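PDB 3TZL: tryptophan--tRNA ligase from Campylobacter jejuni subsp. jejuni, which probably catalyses the ATP-dependent attachment of tryptophan to its cognate tRNA, working as a homodimer of the class I aminoacyl-tRNA synthetase family. Local coordinates for residues F67-I72 and N285-K290; V85-E90 and K307-K312; K237-F242 and N270-A275. One frame throughout, in Å; residues are numbered along the deposited sequence.

Interaction 1. Residues F67-I72 and N285-K290; sequences FLSLGI and NELLEK
The last turn of helix 53-70 belongs to the crossover between parallel strands 36-41 and 78-81 of the nucleotide-binding fold. Here Leu68 and Ser69 receive Leu287 from the end of helix 278-289. The contact is small and rests on one methyl group. Leu287 CD1 lies 4.1 Å from Leu68 CB and 3.9 Å from Ser69 OG. It comes in against the base of the first side chain and the hydroxyl of the second. CD1 is the branch extended away from the Leu287 CA (chi2 164°), which lets it span a gap of 8.6 Å between Ser69 CA and Leu287 CA.

Ser69 turns its OG toward the N side of its own residue, anti to the carbonyl carbon (chi1 -66°). From there the hydroxyl bonds back to the carbonyl of Ala65, one turn earlier in the same helix. That bond gives the hydroxyl a partner within its own helix, and Leu287 meets it by van der Waals contact. Ile297 of helix 291-320 touches both Leu68 and Leu287, so a third helix closes over the leucine pair. Lys283, also on helix 278-289, gives a polar link to the same turn by bonding the carbonyl of Leu68.

Helix 53-70 stops directly after the contact in a Schellman motif. Ile72 N reaches Phe67 O at 3.0 Å and Gly71 N reaches Leu68 O at 3.2 Å. Gly71 has the positive phi (138°) that turns the chain away from the helix.

All three touching residues are buried, and no hydrogen bond runs directly between the two segments. Leu287 gains from the exclusion of water. Ser69 OG is bonded to Ala65 O, so the methyl packs against an oxygen that already has a partner.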
loop_
_atom_site.group_PDB
_atom_site.type_symbol
_atom_site.label_atom_id
_atom_site.label_comp_id
_atom_site.label_asym_id
_atom_site.label_seq_id
_atom_site.Cartn_x
_atom_site.Cartn_y
_atom_site.Cartn_z
ATOM N N PHE B 67 16.439 -11.827 -18.006
ATOM C CA PHE B 67 17.589 -11.563 -17.146
ATOM C C PHE B 67 18.300 -12.857 -16.759
ATOM O O PHE B 67 19.530 -12.921 -16.693
ATOM C CB PHE B 67 17.205 -10.702 -15.940
ATOM C CG PHE B 67 16.894 -9.264 -16.302
ATOM C CD1 PHE B 67 17.908 -8.381 -16.619
ATOM C CD2 PHE B 67 15.591 -8.803 -16.317
ATOM C CE1 PHE B 67 17.623 -7.054 -16.955
ATOM C CE2 PHE B 67 15.293 -7.494 -16.663
ATOM C CZ PHE B 67 16.313 -6.616 -16.977
ATOM N N LEU B 68 17.523 -13.902 -16.518
ATOM C CA LEU B 68 18.103 -15.210 -16.282
ATOM C C LEU B 68 18.916 -15.647 -17.494
ATOM O O LEU B 68 20.064 -16.084 -17.354
ATOM C CB LEU B 68 17.005 -16.220 -15.961
ATOM C CG LEU B 68 16.392 -15.992 -14.585
ATOM C CD1 LEU B 68 15.187 -16.881 -14.398
ATOM C CD2 LEU B 68 17.419 -16.263 -13.510
ATOM N N SER B 69 18.336 -15.499 -18.685
ATOM C CA SER B 69 19.019 -15.903 -19.922
ATOM C C SER B 69 20.344 -15.193 -20.167
ATOM O O SER B 69 21.270 -15.776 -20.722
ATOM C CB SER B 69 18.113 -15.680 -21.125
ATOM O OG SER B 69 17.022 -16.552 -21.015
ATOM N N LEU B 70 20.424 -13.931 -19.756
ATOM C CA LEU B 70 21.598 -13.114 -20.020
ATOM C C LEU B 70 22.644 -13.205 -18.898
ATOM O O LEU B 70 23.730 -12.647 -19.019
ATOM C CB LEU B 70 21.183 -11.669 -20.292
ATOM C CG LEU B 70 20.396 -11.500 -21.598
ATOM C CD1 LEU B 70 19.550 -10.228 -21.569
ATOM C CD2 LEU B 70 21.362 -11.442 -22.771
ATOM N N GLY B 71 22.329 -13.906 -17.810
ATOM C CA GLY B 71 23.366 -14.230 -16.839
ATOM C C GLY B 71 23.062 -14.121 -15.354
ATOM O O GLY B 71 23.907 -14.441 -14.514
ATOM N N ILE B 72 21.873 -13.663 -15.003
ATOM C CA ILE B 72 21.573 -13.596 -13.584
ATOM C C ILE B 72 21.607 -14.991 -12.991
ATOM O O ILE B 72 20.959 -15.918 -13.487
ATOM C CB ILE B 72 20.246 -12.913 -13.295
ATOM C CG1 ILE B 72 20.396 -11.411 -13.519
ATOM C CG2 ILE B 72 19.827 -13.193 -11.865
ATOM C CD1 ILE B 72 19.179 -10.614 -13.049
ATOM N N ASN B 285 13.604 -18.694 -24.701
ATOM C CA ASN B 285 12.464 -19.404 -25.265
ATOM C C ASN B 285 12.031 -20.626 -24.469
ATOM O O ASN B 285 10.834 -20.852 -24.292
ATOM C CB ASN B 285 12.751 -19.785 -26.717
ATOM C CG ASN B 285 12.806 -18.568 -27.621
ATOM O OD1 ASN B 285 11.905 -17.721 -27.591
ATOM N ND2 ASN B 285 13.873 -18.454 -28.405
ATOM N N GLU B 286 12.998 -21.408 -23.996
ATOM C CA GLU B 286 12.710 -22.549 -23.127
ATOM C C GLU B 286 11.970 -22.135 -21.847
ATOM O O GLU B 286 10.998 -22.770 -21.452
ATOM C CB GLU B 286 14.003 -23.315 -22.794
ATOM C CG GLU B 286 13.871 -24.414 -21.729
ATOM C CD GLU B 286 14.284 -23.955 -20.317
ATOM O OE1 GLU B 286 15.284 -23.206 -20.189
ATOM O OE2 GLU B 286 13.608 -24.346 -19.331
ATOM N N LEU B 287 12.424 -21.066 -21.205
ATOM C CA LEU B 287 11.803 -20.603 -19.970
ATOM C C LEU B 287 10.372 -20.101 -20.191
ATOM O O LEU B 287 9.555 -20.117 -19.274
ATOM C CB LEU B 287 12.653 -19.506 -19.321
ATOM C CG LEU B 287 14.001 -19.922 -18.722
ATOM C CD1 LEU B 287 14.880 -18.692 -18.488
ATOM C CD2 LEU B 287 13.836 -20.713 -17.417
ATOM N N LEU B 288 10.069 -19.657 -21.406
ATOM C CA LEU B 288 8.731 -19.179 -21.716
ATOM C C LEU B 288 7.808 -20.300 -22.178
ATOM O O LEU B 288 6.598 -20.234 -21.971
ATOM C CB LEU B 288 8.776 -18.065 -22.764
ATOM C CG LEU B 288 9.444 -16.779 -22.289
ATOM C CD1 LEU B 288 9.465 -15.750 -23.418
ATOM C CD2 LEU B 288 8.712 -16.245 -21.067
ATOM N N GLU B 289 8.381 -21.327 -22.797
ATOM C CA GLU B 289 7.605 -22.455 -23.308
ATOM C C GLU B 289 7.281 -23.459 -22.210
ATOM O O GLU B 289 6.234 -24.105 -22.242
ATOM C CB GLU B 289 8.346 -23.139 -24.454
ATOM C CG GLU B 289 8.434 -22.293 -25.724
ATOM C CD GLU B 289 9.421 -22.861 -26.736
ATOM O OE1 GLU B 289 9.938 -23.978 -26.500
ATOM O OE2 GLU B 289 9.687 -22.188 -27.761
ATOM N N LYS B 290 8.177 -23.592 -21.239
ATOM C CA LYS B 290 7.906 -24.438 -20.085
ATOM C C LYS B 290 7.870 -23.595 -18.818
ATOM O O LYS B 290 8.876 -23.453 -18.123
ATOM C CB LYS B 290 8.917 -25.586 -19.955
ATOM C CG LYS B 290 8.660 -26.524 -18.742
ATOM C CD LYS B 290 7.277 -27.231 -18.795
ATOM C CE LYS B 290 6.252 -26.567 -17.871
ATOM N NZ LYS B 290 4.859 -27.043 -18.058
#

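Interaction 2. Residues V85-E90 and K307-K312; sequences VKEVME and KIAQEK
Two flat groups meet at the outer side of this contact, the carboxylate of Glu87 and the amide of Gln310. They do not stack, for their planes are 70° apart. Gln310 CG stands off the carboxylate plane, beyond OE2, at 3.7 Å from Glu87 OE2. The amide nitrogen is further away, with Gln310 NE2 4.2 Å from Glu87 OE2, too far for a direct hydrogen bond. A modelled water lies between them and would donate to OE2 and accept from NE2. It is 2.4 Å from Glu87 OE2 and 2.5 Å from Gln310 NE2, both too short for a normal bond, so the bridge is doubtful. Glu87 folds at chi2 (74°), which keeps the carboxylate close to its own backbone. Gln310 is extended beyond CG and carries its amide past that carboxylate.

The contact ties the start of helix 87-96, just after strand 78-81 of the nucleotide-binding fold, to the long C-terminal helix 291-320. This region is also part of the dimer interface. Between the subunits, Lys86 pairs in a salt bridge with Glu90 of the second subunit, and Glu90 with Lys86 of the second subunit.

Beneath the polar pair the packing is apolar. The backbones come nearest at Glu87 and Ala309, whose CA atoms are 6.5 Å apart. The small Ala309 side chain allows this close approach. Its CB touches Val85 CG1 at 3.8 Å and Glu87 CB at 4.0 Å. Val85 CG1 stands anti to the backbone N (chi1 -179°), which points this methyl at the alanine. Leu137 of helix 122-137 also packs on Ala309. The same helix carries Asp134, which lines the pocket of the bound tryptophan. The side chain of Val85 is about 8 Å from that of Asp134.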
loop_
_atom_site.group_PDB
_atom_site.type_symbol
_atom_site.label_atom_id
_atom_site.label_comp_id
_atom_site.label_asym_id
_atom_site.label_seq_id
_atom_site.Cartn_x
_atom_site.Cartn_y
_atom_site.Cartn_z
ATOM N N VAL B 85 6.787 -11.322 -2.692
ATOM C CA VAL B 85 7.122 -11.026 -1.300
ATOM C C VAL B 85 6.187 -9.931 -0.818
ATOM O O VAL B 85 6.453 -8.738 -0.979
ATOM C CB VAL B 85 8.613 -10.675 -1.118
ATOM C CG1 VAL B 85 8.925 -10.394 0.341
ATOM C CG2 VAL B 85 9.476 -11.817 -1.625
ATOM N N LYS B 86 5.056 -10.362 -0.261
ATOM C CA LYS B 86 3.949 -9.456 0.007
ATOM C C LYS B 86 4.233 -8.488 1.141
ATOM O O LYS B 86 3.560 -7.468 1.249
ATOM C CB LYS B 86 2.677 -10.237 0.328
ATOM C CG LYS B 86 2.277 -11.275 -0.697
ATOM C CD LYS B 86 1.785 -10.636 -1.960
ATOM C CE LYS B 86 1.038 -11.689 -2.771
ATOM N NZ LYS B 86 0.846 -11.100 -4.117
ATOM N N GLU B 87 5.206 -8.828 1.988
ATOM C CA GLU B 87 5.603 -7.974 3.113
ATOM C C GLU B 87 5.834 -6.539 2.672
ATOM O O GLU B 87 5.555 -5.598 3.422
ATOM C CB GLU B 87 6.877 -8.492 3.790
ATOM C CG GLU B 87 6.659 -9.696 4.725
ATOM C CD GLU B 87 6.409 -11.033 3.995
ATOM O OE1 GLU B 87 6.545 -11.100 2.749
ATOM O OE2 GLU B 87 6.054 -12.019 4.684
ATOM N N VAL B 88 6.318 -6.366 1.446
ATOM C CA VAL B 88 6.618 -5.021 0.962
ATOM C C VAL B 88 5.420 -4.070 0.972
ATOM O O VAL B 88 5.588 -2.870 1.195
ATOM C CB VAL B 88 7.319 -5.019 -0.424
ATOM C CG1 VAL B 88 6.318 -5.280 -1.566
ATOM C CG2 VAL B 88 8.044 -3.698 -0.610
HETATM N N MSE B 89 4.216 -4.603 0.769
HETATM C CA MSE B 89 2.987 -3.793 0.800
HETATM C C MSE B 89 2.672 -3.293 2.202
HETATM O O MSE B 89 2.243 -2.161 2.393
HETATM C CB MSE B 89 1.802 -4.603 0.314
HETATM C CG MSE B 89 1.857 -4.906 -1.145
HETATM SE SE MSE B 89 1.117 -3.424 -2.154
HETATM C CE MSE B 89 2.367 -1.999 -2.052
ATOM N N GLU B 90 2.868 -4.162 3.178
ATOM C CA GLU B 90 2.642 -3.801 4.558
ATOM C C GLU B 90 3.649 -2.742 4.973
ATOM O O GLU B 90 3.281 -1.750 5.593
ATOM C CB GLU B 90 2.746 -5.041 5.438
ATOM C CG GLU B 90 2.148 -4.850 6.820
ATOM C CD GLU B 90 1.687 -6.152 7.428
ATOM O OE1 GLU B 90 0.512 -6.217 7.881
ATOM O OE2 GLU B 90 2.498 -7.104 7.462
ATOM N N LYS B 307 12.634 -14.597 3.525
ATOM C CA LYS B 307 13.162 -14.901 4.852
ATOM C C LYS B 307 13.716 -13.632 5.458
ATOM O O LYS B 307 13.556 -13.377 6.640
ATOM C CB LYS B 307 14.266 -15.947 4.783
ATOM C CG LYS B 307 14.947 -16.250 6.126
ATOM C CD LYS B 307 16.036 -17.279 5.897
ATOM C CE LYS B 307 16.852 -17.583 7.148
ATOM N NZ LYS B 307 16.101 -18.409 8.125
ATOM N N ILE B 308 14.359 -12.831 4.624
ATOM C CA ILE B 308 14.948 -11.584 5.070
ATOM C C ILE B 308 13.848 -10.586 5.387
ATOM O O ILE B 308 13.898 -9.909 6.420
ATOM C CB ILE B 308 15.907 -11.041 4.011
ATOM C CG1 ILE B 308 17.172 -11.902 4.007
ATOM C CG2 ILE B 308 16.270 -9.590 4.297
ATOM C CD1 ILE B 308 18.069 -11.663 2.819
ATOM N N ALA B 309 12.848 -10.514 4.512
ATOM C CA ALA B 309 11.704 -9.631 4.734
ATOM C C ALA B 309 10.947 -9.988 6.003
ATOM O O ALA B 309 10.495 -9.098 6.726
ATOM C CB ALA B 309 10.750 -9.641 3.540
ATOM N N GLN B 310 10.817 -11.278 6.280
ATOM C CA GLN B 310 10.083 -11.715 7.468
ATOM C C GLN B 310 10.823 -11.321 8.722
ATOM O O GLN B 310 10.206 -10.937 9.706
ATOM C CB GLN B 310 9.853 -13.229 7.477
ATOM C CG GLN B 310 8.744 -13.689 6.552
ATOM C CD GLN B 310 8.666 -15.209 6.459
ATOM O OE1 GLN B 310 9.558 -15.921 6.931
ATOM N NE2 GLN B 310 7.595 -15.710 5.850
ATOM N N GLU B 311 12.142 -11.445 8.695
ATOM C CA GLU B 311 12.944 -11.045 9.840
ATOM C C GLU B 311 12.802 -9.533 10.109
ATOM O O GLU B 311 12.682 -9.109 11.255
ATOM C CB GLU B 311 14.403 -11.442 9.623
ATOM C CG GLU B 311 14.624 -12.952 9.658
ATOM C CD GLU B 311 16.033 -13.374 9.253
ATOM O OE1 GLU B 311 16.631 -12.751 8.339
ATOM O OE2 GLU B 311 16.541 -14.345 9.846
ATOM N N LYS B 312 12.787 -8.724 9.052
ATOM C CA LYS B 312 12.644 -7.281 9.229
ATOM C C LYS B 312 11.257 -6.979 9.775
ATOM O O LYS B 312 11.113 -6.215 10.730
ATOM C CB LYS B 312 12.886 -6.516 7.922
ATOM C CG LYS B 312 12.645 -5.004 8.029
ATOM C CD LYS B 312 13.665 -4.380 8.987
ATOM C CE LYS B 312 15.055 -4.343 8.349
ATOM N NZ LYS B 312 16.169 -4.023 9.306
HETATM O O HOH W 1 5.818 -14.440 4.728
#

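Interaction 3. Residues K237-F242 and N270-A275; sequences KIAKLF and NELVNA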
loop_
_atom_site.group_PDB
_atom_site.type_symbol
_atom_site.label_atom_id
_atom_site.label_comp_id
_atom_site.label_asym_id
_atom_site.label_seq_id
_atom_site.Cartn_x
_atom_site.Cartn_y
_atom_site.Cartn_z
ATOM N N LYS B 237 31.697 -0.297 -35.596
ATOM C CA LYS B 237 31.495 0.148 -34.219
ATOM C C LYS B 237 30.609 -0.818 -33.430
ATOM O O LYS B 237 30.865 -1.085 -32.257
ATOM C CB LYS B 237 30.877 1.542 -34.181
ATOM C CG LYS B 237 31.788 2.661 -34.635
ATOM C CD LYS B 237 31.051 3.995 -34.577
ATOM C CE LYS B 237 32.005 5.179 -34.677
ATOM N NZ LYS B 237 32.868 5.122 -35.892
ATOM N N ILE B 238 29.567 -1.338 -34.073
ATOM C CA ILE B 238 28.697 -2.313 -33.430
ATOM C C ILE B 238 29.333 -3.710 -33.355
ATOM O O ILE B 238 29.170 -4.420 -32.363
ATOM C CB ILE B 238 27.323 -2.387 -34.119
ATOM C CG1 ILE B 238 26.589 -1.053 -33.976
ATOM C CG2 ILE B 238 26.458 -3.500 -33.512
ATOM C CD1 ILE B 238 25.377 -0.960 -34.857
ATOM N N ALA B 239 30.072 -4.095 -34.389
ATOM C CA ALA B 239 30.752 -5.390 -34.382
ATOM C C ALA B 239 31.762 -5.497 -33.235
ATOM O O ALA B 239 31.932 -6.575 -32.664
ATOM C CB ALA B 239 31.432 -5.650 -35.709
ATOM N N LYS B 240 32.418 -4.383 -32.909
ATOM C CA LYS B 240 33.443 -4.338 -31.859
ATOM C C LYS B 240 32.974 -4.960 -30.550
ATOM O O LYS B 240 33.765 -5.571 -29.829
ATOM C CB LYS B 240 33.875 -2.895 -31.577
ATOM C CG LYS B 240 34.625 -2.223 -32.704
ATOM C CD LYS B 240 34.825 -0.738 -32.424
ATOM C CE LYS B 240 35.774 -0.504 -31.256
ATOM N NZ LYS B 240 37.174 -0.865 -31.609
ATOM N N LEU B 241 31.686 -4.792 -30.262
ATOM C CA LEU B 241 31.085 -5.214 -29.006
ATOM C C LEU B 241 31.140 -6.720 -28.833
ATOM O O LEU B 241 31.111 -7.232 -27.711
ATOM C CB LEU B 241 29.620 -4.769 -28.963
ATOM C CG LEU B 241 29.328 -3.274 -29.067
ATOM C CD1 LEU B 241 27.840 -3.039 -29.201
ATOM C CD2 LEU B 241 29.869 -2.551 -27.838
ATOM N N PHE B 242 31.201 -7.423 -29.954
ATOM C CA PHE B 242 31.109 -8.873 -29.967
ATOM C C PHE B 242 32.461 -9.516 -30.255
ATOM O O PHE B 242 32.572 -10.745 -30.301
ATOM C CB PHE B 242 30.092 -9.320 -31.031
ATOM C CG PHE B 242 28.713 -8.721 -30.847
ATOM C CD1 PHE B 242 27.754 -9.368 -30.072
ATOM C CD2 PHE B 242 28.378 -7.518 -31.452
ATOM C CE1 PHE B 242 26.497 -8.826 -29.907
ATOM C CE2 PHE B 242 27.112 -6.967 -31.286
ATOM C CZ PHE B 242 26.177 -7.621 -30.520
ATOM N N ASN B 270 25.433 -10.063 -38.771
ATOM C CA ASN B 270 24.364 -11.015 -38.451
ATOM C C ASN B 270 24.880 -12.303 -37.817
ATOM O O ASN B 270 24.367 -12.738 -36.783
ATOM C CB ASN B 270 23.543 -11.365 -39.694
ATOM C CG ASN B 270 22.467 -10.356 -39.973
ATOM O OD1 ASN B 270 21.349 -10.478 -39.478
ATOM N ND2 ASN B 270 22.794 -9.345 -40.768
ATOM N N GLU B 271 25.893 -12.901 -38.436
ATOM C CA GLU B 271 26.517 -14.109 -37.901
ATOM C C GLU B 271 27.060 -13.909 -36.490
ATOM O O GLU B 271 26.877 -14.770 -35.629
ATOM C CB GLU B 271 27.655 -14.585 -38.804
ATOM C CG GLU B 271 27.227 -14.955 -40.204
ATOM C CD GLU B 271 28.393 -15.445 -41.062
ATOM O OE1 GLU B 271 29.516 -15.618 -40.529
ATOM O OE2 GLU B 271 28.184 -15.654 -42.274
ATOM N N LEU B 272 27.746 -12.790 -36.268
ATOM C CA LEU B 272 28.273 -12.453 -34.943
ATOM C C LEU B 272 27.170 -12.351 -33.895
ATOM O O LEU B 272 27.260 -12.958 -32.829
ATOM C CB LEU B 272 29.025 -11.125 -34.984
ATOM C CG LEU B 272 30.450 -11.193 -35.512
ATOM C CD1 LEU B 272 31.094 -9.811 -35.454
ATOM C CD2 LEU B 272 31.243 -12.222 -34.701
ATOM N N VAL B 273 26.136 -11.569 -34.196
ATOM C CA VAL B 273 25.060 -11.368 -33.235
ATOM C C VAL B 273 24.291 -12.669 -32.961
ATOM O O VAL B 273 24.029 -13.005 -31.810
ATOM C CB VAL B 273 24.118 -10.218 -33.655
ATOM C CG1 VAL B 273 22.922 -10.095 -32.690
ATOM C CG2 VAL B 273 24.902 -8.894 -33.716
ATOM N N ASN B 274 23.958 -13.414 -34.013
ATOM C CA ASN B 274 23.222 -14.656 -33.833
ATOM C C ASN B 274 23.971 -15.698 -33.018
ATOM O O ASN B 274 23.362 -16.449 -32.252
ATOM C CB ASN B 274 22.789 -15.249 -35.181
ATOM C CG ASN B 274 21.553 -14.565 -35.744
ATOM O OD1 ASN B 274 20.638 -14.214 -34.997
ATOM N ND2 ASN B 274 21.523 -14.362 -37.067
ATOM N N ALA B 275 25.288 -15.741 -33.184
ATOM C CA ALA B 275 26.100 -16.742 -32.505
ATOM C C ALA B 275 26.320 -16.342 -31.054
ATOM O O ALA B 275 26.293 -17.184 -30.165
ATOM C CB ALA B 275 27.442 -16.942 -33.227
#
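Phe242 and Val273 fit together as plate and knob. One methyl of the valine, CG2, rests over a face of the phenylalanine ring. It stands 4.0 Å from the ring centroid and 26° off the normal, a CH-pi contact. The methyl is displaced toward the rim, so its closest ring atom is Phe242 CZ, 3.7 Å from Val273 CG2. With CG1 anti to the backbone N (chi1 175°), CG2 is the methyl left to face the ring.

Leu272 sets its tip against the small side chain of Ala239, where Leu269 also packs. Leu272 CD1 comes to 4.2 Å from Ala239 CB. The extended second torsion (-178°) carries CD1 that far. Nearer the backbone, Leu272 CB lies 4.5 Å from Phe242 CB, a looser touch. The two adjacent residues thus divide the work: Leu272 reaches to Ala239, and Val273 lies on the ring. The ring presents its edge to Ala239 O, which also accepts the backbone bond from Phe242 N at 2.9 Å.

The Phe242 side chain is about 8 Å from that of Met193, in the KMSKS region, which lines the ADP pocket. Tyr276 and Phe22 add edge-to-face contacts to Phe242. Segment 237-242 packs against both helix 262-276 and helix 18-30, through Ile18 and Phe22 of the latter, while helix 207-215 covers Val273 through Leu210.

Interaction 1 is buried, with no hydrogen bond between its segments; a leucine methyl meets a methylene and a hydroxyl. Interactions 2 and 3 are only partly buried. Interaction 2 sets a polar pair, with a doubtful water between, beside its apolar part, and it alone has the second subunit close by. Interaction 3 is built on an aromatic ring, about 43 Å from interaction 2 between centres, on the opposite side of the chain's centre. Successive C-terminal helices serve the contacts: 262-276 in interaction 3, 278-289 in interaction 1 and 291-320 in interaction 2. The last two meet the nucleotide-binding fold, whereas interaction 3 packs segment 237-242 on helix 262-276, with Phe242 about 12 Å from the bound ADP.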